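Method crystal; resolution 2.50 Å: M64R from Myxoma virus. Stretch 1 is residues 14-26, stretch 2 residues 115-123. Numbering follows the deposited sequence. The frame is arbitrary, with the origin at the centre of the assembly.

Stretch 1 14-26: FLIDENVSIKHVN
Stretch 2 115-123: YPTFLVNTD

The centre of this contact is apolar, with no hydrogen bond crossing between the stretches. Strand 117-121 lays the side chains of F118 and V120, alternate residues pointing toward stretch 1, against L15 and I22. The main chains stay well apart, with CA of I22 8.8 Å from CA of F118, so side chains fill the gap. I22 (chi1 -50°, m; chi2 174°, t) places CG2 over one face of the F118 ring, 3.7 Å from its centroid and 19° off the normal, a CH-pi contact whose closest pair is CG2 of I22 to CZ of F118 at 3.5 Å. The flat ring (chi1 -47°, chi2 -86°) suits a branched aliphatic partner, offering a broad face to a methyl group. V120 (chi1 177°, t) is compact and beta-branched, as extended backbone favours; its CG1 lies 3.9 Å from CD2 of L15 (m, p), while its CG2 lies 4.5 Å from CD1 of I22.

The paired segments run antiparallel in register: E18 lies nearest T122, I22 nearest F118, V25 nearest P116. Within stretch 1, strands 14-15 and 20-23 are joined by a type I turn from I16 to N19, closed by N of N19 to O of I16 at 3.0 Å. L15 and V20 exchange backbone hydrogen bonds, N of L15 to O of V20 at 3.0 Å and N of V20 to O of L15 at 3.1 Å.

Towards one end, V25 (t) sets CG1 3.7 Å from CG of P116 and at the edge of the F118 ring, 4.4 Å from CE2; proline's ring supplies a rigid apolar surface.

At the polar edge, E18 (m, p, chi3 28°) brings OE2 3.8 Å from CB of T122 (p). A water bridges the stretches, donating to OE2 of E18 at 2.8 Å and to O of T122 at 3.2 Å.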

# COMPACT_ATOMS: atom_id res chain seq x y z
N PHE A 14 -0.94 -6.07 -1.09
CA PHE A 14 -0.83 -7.26 -1.91
C PHE A 14 -1.31 -7.03 -3.34
O PHE A 14 -2.41 -6.52 -3.56
CB PHE A 14 -1.62 -8.41 -1.29
CG PHE A 14 -1.21 -8.75 0.12
CD1 PHE A 14 -0.18 -9.64 0.36
CD2 PHE A 14 -1.85 -8.16 1.20
CE1 PHE A 14 0.20 -9.95 1.65
CE2 PHE A 14 -1.47 -8.46 2.49
CZ PHE A 14 -0.45 -9.36 2.72
N LEU A 15 -0.47 -7.39 -4.31
CA LEU A 15 -0.87 -7.37 -5.71
C LEU A 15 -1.26 -8.78 -6.14
O LEU A 15 -0.40 -9.63 -6.37
CB LEU A 15 0.26 -6.82 -6.60
CG LEU A 15 0.40 -5.29 -6.66
CD1 LEU A 15 0.90 -4.71 -5.35
CD2 LEU A 15 1.31 -4.88 -7.82
N ILE A 16 -2.57 -9.01 -6.24
CA ILE A 16 -3.13 -10.35 -6.35
C ILE A 16 -2.68 -11.13 -7.58
O ILE A 16 -2.09 -12.20 -7.45
CB ILE A 16 -4.67 -10.29 -6.34
CG1 ILE A 16 -5.17 -9.51 -5.13
CG2 ILE A 16 -5.26 -11.70 -6.36
CD1 ILE A 16 -4.61 -10.01 -3.81
N ASP A 17 -2.97 -10.60 -8.76
CA ASP A 17 -2.67 -11.30 -10.00
C ASP A 17 -1.17 -11.38 -10.28
O ASP A 17 -0.71 -12.24 -11.02
CB ASP A 17 -3.38 -10.62 -11.18
CG ASP A 17 -4.89 -10.73 -11.08
OD1 ASP A 17 -5.38 -11.77 -10.59
OD2 ASP A 17 -5.58 -9.77 -11.48
N GLU A 18 -0.41 -10.47 -9.68
CA GLU A 18 1.04 -10.48 -9.83
C GLU A 18 1.68 -11.38 -8.78
O GLU A 18 2.88 -11.66 -8.84
CB GLU A 18 1.61 -9.06 -9.73
CG GLU A 18 1.34 -8.19 -10.95
CD GLU A 18 -0.11 -7.74 -11.04
OE1 GLU A 18 -0.77 -7.63 -9.99
OE2 GLU A 18 -0.59 -7.51 -12.17
N ASN A 19 0.87 -11.82 -7.82
CA ASN A 19 1.31 -12.67 -6.72
C ASN A 19 2.51 -12.08 -5.98
O ASN A 19 3.53 -12.75 -5.79
CB ASN A 19 1.65 -14.08 -7.23
CG ASN A 19 1.63 -15.12 -6.12
OD1 ASN A 19 0.73 -15.13 -5.28
ND2 ASN A 19 2.63 -15.99 -6.12
N VAL A 20 2.39 -10.82 -5.58
CA VAL A 20 3.48 -10.11 -4.91
C VAL A 20 3.01 -9.52 -3.58
O VAL A 20 1.95 -8.89 -3.51
CB VAL A 20 4.05 -8.99 -5.80
CG1 VAL A 20 4.99 -8.10 -5.00
CG2 VAL A 20 4.75 -9.57 -7.01
N SER A 21 3.79 -9.74 -2.53
CA SER A 21 3.48 -9.20 -1.21
C SER A 21 4.42 -8.06 -0.84
O SER A 21 5.60 -8.28 -0.56
CB SER A 21 3.55 -10.29 -0.14
OG SER A 21 2.55 -11.27 -0.33
N ILE A 22 3.90 -6.83 -0.86
CA ILE A 22 4.65 -5.69 -0.37
C ILE A 22 4.30 -5.48 1.10
O ILE A 22 3.28 -4.88 1.42
CB ILE A 22 4.35 -4.41 -1.16
CG1 ILE A 22 4.48 -4.67 -2.66
CG2 ILE A 22 5.28 -3.29 -0.74
CD1 ILE A 22 4.06 -3.50 -3.52
N LYS A 23 5.14 -5.99 1.99
CA LYS A 23 4.81 -6.06 3.41
C LYS A 23 5.46 -4.97 4.24
O LYS A 23 6.52 -4.45 3.89
CB LYS A 23 5.19 -7.44 3.96
CG LYS A 23 4.64 -8.59 3.15
CD LYS A 23 4.55 -9.86 3.97
CE LYS A 23 3.39 -9.80 4.95
NZ LYS A 23 3.24 -11.07 5.71
N HIS A 24 4.80 -4.62 5.35
CA HIS A 24 5.29 -3.62 6.29
C HIS A 24 5.54 -2.28 5.61
O HIS A 24 6.60 -1.67 5.78
CB HIS A 24 6.55 -4.11 7.00
CG HIS A 24 6.34 -5.33 7.84
ND1 HIS A 24 7.25 -5.74 8.80
CD2 HIS A 24 5.33 -6.23 7.88
CE1 HIS A 24 6.80 -6.84 9.38
NE2 HIS A 24 5.64 -7.15 8.84
N VAL A 25 4.56 -1.83 4.84
CA VAL A 25 4.64 -0.57 4.12
C VAL A 25 4.54 0.61 5.09
O VAL A 25 5.04 1.70 4.81
CB VAL A 25 3.52 -0.47 3.06
CG1 VAL A 25 3.61 0.83 2.28
CG2 VAL A 25 3.60 -1.66 2.12
N ASN A 26 3.90 0.38 6.23
CA ASN A 26 3.70 1.40 7.25
C ASN A 26 4.99 2.07 7.73
O ASN A 26 6.05 1.45 7.78
CB ASN A 26 3.00 0.78 8.45
CG ASN A 26 3.76 -0.40 9.02
OD1 ASN A 26 3.57 -1.54 8.60
ND2 ASN A 26 4.65 -0.12 9.98
N TYR A 115 7.09 8.17 2.68
CA TYR A 115 6.43 6.99 2.14
C TYR A 115 7.45 6.19 1.34
O TYR A 115 8.33 6.78 0.69
CB TYR A 115 5.25 7.36 1.23
CG TYR A 115 4.03 7.93 1.92
CD1 TYR A 115 3.89 7.89 3.31
CD2 TYR A 115 2.99 8.49 1.18
CE1 TYR A 115 2.77 8.41 3.93
CE2 TYR A 115 1.86 9.01 1.79
CZ TYR A 115 1.75 8.97 3.16
OH TYR A 115 0.63 9.48 3.77
N PRO A 116 7.35 4.86 1.37
CA PRO A 116 8.27 4.07 0.55
C PRO A 116 7.86 4.08 -0.93
O PRO A 116 6.68 4.27 -1.24
CB PRO A 116 8.15 2.66 1.14
CG PRO A 116 6.77 2.62 1.70
CD PRO A 116 6.48 4.02 2.20
N THR A 117 8.83 3.89 -1.82
CA THR A 117 8.57 3.89 -3.25
C THR A 117 9.04 2.59 -3.89
O THR A 117 10.20 2.19 -3.73
CB THR A 117 9.25 5.08 -3.94
OG1 THR A 117 8.84 6.30 -3.32
CG2 THR A 117 8.88 5.13 -5.42
N PHE A 118 8.15 1.93 -4.62
CA PHE A 118 8.45 0.65 -5.23
C PHE A 118 8.29 0.69 -6.74
O PHE A 118 7.61 1.56 -7.28
CB PHE A 118 7.56 -0.45 -4.66
CG PHE A 118 7.47 -0.45 -3.16
CD1 PHE A 118 8.40 -1.11 -2.40
CD2 PHE A 118 6.43 0.21 -2.53
CE1 PHE A 118 8.31 -1.11 -1.02
CE2 PHE A 118 6.33 0.22 -1.15
CZ PHE A 118 7.28 -0.44 -0.39
N LEU A 119 8.91 -0.28 -7.41
CA LEU A 119 8.66 -0.52 -8.82
C LEU A 119 8.16 -1.95 -8.96
O LEU A 119 8.73 -2.87 -8.37
CB LEU A 119 9.92 -0.32 -9.66
N VAL A 120 7.11 -2.14 -9.75
CA VAL A 120 6.61 -3.48 -10.01
C VAL A 120 6.36 -3.69 -11.50
O VAL A 120 5.52 -3.03 -12.11
CB VAL A 120 5.31 -3.76 -9.24
CG1 VAL A 120 4.76 -5.13 -9.59
CG2 VAL A 120 5.54 -3.65 -7.74
N ASN A 121 7.11 -4.61 -12.09
CA ASN A 121 6.95 -4.96 -13.50
C ASN A 121 5.93 -6.07 -13.67
O ASN A 121 6.26 -7.24 -13.56
CB ASN A 121 8.30 -5.38 -14.10
CG ASN A 121 8.27 -5.49 -15.61
OD1 ASN A 121 7.32 -6.01 -16.20
ND2 ASN A 121 9.31 -4.98 -16.26
N THR A 122 4.69 -5.71 -13.98
CA THR A 122 3.59 -6.68 -14.00
C THR A 122 3.75 -7.77 -15.07
O THR A 122 2.97 -8.72 -15.09
CB THR A 122 2.24 -5.98 -14.22
OG1 THR A 122 2.17 -5.48 -15.56
CG2 THR A 122 2.06 -4.84 -13.23
N ASP A 123 4.75 -7.62 -15.93
CA ASP A 123 4.98 -8.60 -17.00
C ASP A 123 6.04 -9.62 -16.60
O ASP A 123 5.89 -10.81 -16.85
CB ASP A 123 5.38 -7.89 -18.29
CG ASP A 123 4.25 -7.09 -18.89
OD1 ASP A 123 3.10 -7.57 -18.85
OD2 ASP A 123 4.51 -5.98 -19.40
O HOH W 1 0.03 -9.38 -14.10